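Local coordinates for protein 4-methyl-5(B-hydroxyethyl)-thiazole monophosphate biosynthesis enzyme (Vibrio cholerae O1 biovar El Tor, PDB 3OT1) that is of unknown function but belongs to the DJ-1/PfpI family and may take part in thiazole monophosphate biosynthesis, at residues 13-18 and 75-80. Sequence-based numbering, arbitrary orientation.
Sequences LVPVAH and LALPGG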
loop_
_atom_site.group_PDB
_atom_site.type_symbol
_atom_site.label_atom_id
_atom_site.label_comp_id
_atom_site.label_asym_id
_atom_site.label_seq_id
_atom_site.Cartn_x
_atom_site.Cartn_y
_atom_site.Cartn_z
ATOM N N LEU A 13 -4.728 -12.980 10.987
ATOM C CA LEU A 13 -4.915 -13.755 9.771
ATOM C C LEU A 13 -5.407 -12.833 8.661
ATOM O O LEU A 13 -6.412 -12.138 8.853
ATOM C CB LEU A 13 -5.923 -14.877 9.990
ATOM C CG LEU A 13 -6.234 -15.753 8.776
ATOM C CD1 LEU A 13 -4.996 -16.409 8.209
ATOM C CD2 LEU A 13 -7.277 -16.820 9.161
ATOM N N VAL A 14 -4.692 -12.810 7.526
ATOM C CA VAL A 14 -5.044 -11.998 6.367
ATOM C C VAL A 14 -5.236 -12.925 5.164
ATOM O O VAL A 14 -4.276 -13.327 4.493
ATOM C CB VAL A 14 -3.967 -10.944 6.049
ATOM C CG1 VAL A 14 -4.393 -10.083 4.859
ATOM C CG2 VAL A 14 -3.711 -10.068 7.258
ATOM N N PRO A 15 -6.490 -13.294 4.868
ATOM C CA PRO A 15 -6.750 -14.084 3.670
ATOM C C PRO A 15 -6.504 -13.258 2.411
ATOM O O PRO A 15 -6.733 -12.053 2.398
ATOM C CB PRO A 15 -8.232 -14.405 3.791
ATOM C CG PRO A 15 -8.495 -14.283 5.258
ATOM C CD PRO A 15 -7.704 -13.106 5.663
ATOM N N VAL A 16 -6.030 -13.939 1.373
ATOM C CA VAL A 16 -5.839 -13.340 0.062
ATOM C C VAL A 16 -6.383 -14.278 -0.996
ATOM O O VAL A 16 -6.380 -15.499 -0.825
ATOM C CB VAL A 16 -4.342 -13.043 -0.202
ATOM C CG1 VAL A 16 -3.863 -11.971 0.756
ATOM C CG2 VAL A 16 -3.468 -14.288 -0.131
ATOM N N ALA A 17 -6.839 -13.703 -2.094
ATOM C CA ALA A 17 -7.384 -14.478 -3.209
ATOM C C ALA A 17 -6.961 -13.846 -4.514
ATOM O O ALA A 17 -6.525 -12.704 -4.579
ATOM C CB ALA A 17 -8.935 -14.503 -3.145
ATOM N N HIS A 18 -7.110 -14.608 -5.590
ATOM C CA HIS A 18 -7.017 -14.051 -6.931
ATOM C C HIS A 18 -7.959 -12.867 -7.007
ATOM O O HIS A 18 -9.141 -12.991 -6.725
ATOM C CB HIS A 18 -7.385 -15.127 -7.927
ATOM C CG HIS A 18 -7.243 -14.721 -9.355
ATOM N ND1 HIS A 18 -7.860 -15.414 -10.371
ATOM C CD2 HIS A 18 -6.580 -13.698 -9.936
ATOM C CE1 HIS A 18 -7.570 -14.839 -11.524
ATOM N NE2 HIS A 18 -6.807 -13.786 -11.289
ATOM N N LEU A 75 -9.018 -11.203 12.430
ATOM C CA LEU A 75 -9.143 -11.534 11.018
ATOM C C LEU A 75 -9.247 -10.220 10.251
ATOM O O LEU A 75 -10.085 -9.396 10.586
ATOM C CB LEU A 75 -10.416 -12.375 10.812
ATOM C CG LEU A 75 -10.737 -12.803 9.389
ATOM C CD1 LEU A 75 -9.684 -13.748 8.802
ATOM C CD2 LEU A 75 -12.123 -13.417 9.324
ATOM N N ALA A 76 -8.410 -10.028 9.224
ATOM C CA ALA A 76 -8.435 -8.822 8.408
ATOM C C ALA A 76 -8.607 -9.194 6.940
ATOM O O ALA A 76 -7.780 -9.936 6.380
ATOM C CB ALA A 76 -7.170 -8.020 8.587
ATOM N N LEU A 77 -9.688 -8.704 6.345
ATOM C CA LEU A 77 -10.076 -9.074 4.999
ATOM C C LEU A 77 -9.848 -7.910 4.040
ATOM O O LEU A 77 -10.524 -6.885 4.114
ATOM C CB LEU A 77 -11.556 -9.454 4.966
ATOM C CG LEU A 77 -11.992 -10.588 5.907
ATOM C CD1 LEU A 77 -13.497 -10.819 5.733
ATOM C CD2 LEU A 77 -11.245 -11.862 5.621
ATOM N N PRO A 78 -8.888 -8.068 3.106
ATOM C CA PRO A 78 -8.728 -7.082 2.042
ATOM C C PRO A 78 -9.948 -7.023 1.126
ATOM O O PRO A 78 -10.762 -7.951 1.117
ATOM C CB PRO A 78 -7.493 -7.589 1.281
ATOM C CG PRO A 78 -6.762 -8.485 2.283
ATOM C CD PRO A 78 -7.874 -9.141 3.045
ATOM N N GLY A 79 -10.012 -5.968 0.338
ATOM C CA GLY A 79 -11.033 -5.816 -0.686
ATOM C C GLY A 79 -10.522 -6.177 -2.059
ATOM O O GLY A 79 -9.768 -7.135 -2.229
ATOM N N GLY A 80 -10.935 -5.401 -3.047
ATOM C CA GLY A 80 -10.846 -5.773 -4.457
ATOM C C GLY A 80 -12.100 -6.515 -4.847
ATOM O O GLY A 80 -12.583 -7.335 -4.075
#
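Leu-13 and Leu-75 pair in parallel register, and their side chains lie on one face of the sheet. With CG anti to the backbone N in both (chi1 179°), the two side chains point the same way and run alongside each other. CD1 of Leu-75 reaches back to Leu-13 CD2 at 3.9 Å and also meets the ring of Pro-15. Ala-76 N donates an almost straight hydrogen bond to Leu-13 O (2.9 Å, 172° at the hydrogen). The next inter-strand link is a CA-H...O contact from Val-14 CA to Ala-76 O at 3.4 Å. Pro-15 has no N-H to give, and its CD packs against that same oxygen at 3.3 Å. Its CG touches CD2 of Leu-77 at 3.7 Å. On the other face, Val-14 CG1 meets CG of Pro-78 at 3.8 Å in the modelled conformer. Pro-78 has a second conformer, which makes this distance less certain. Beyond this point the two segments diverge. The pair joins two adjacent parallel strands of the mixed sheet in the DJ-1/PfpI fold, flanked by strands 38-43 and 106-110. Helices 81-88 and 91-102 cover the Pro-15 and Leu-77 face, and helix 22-34 covers Ala-76 and Pro-78.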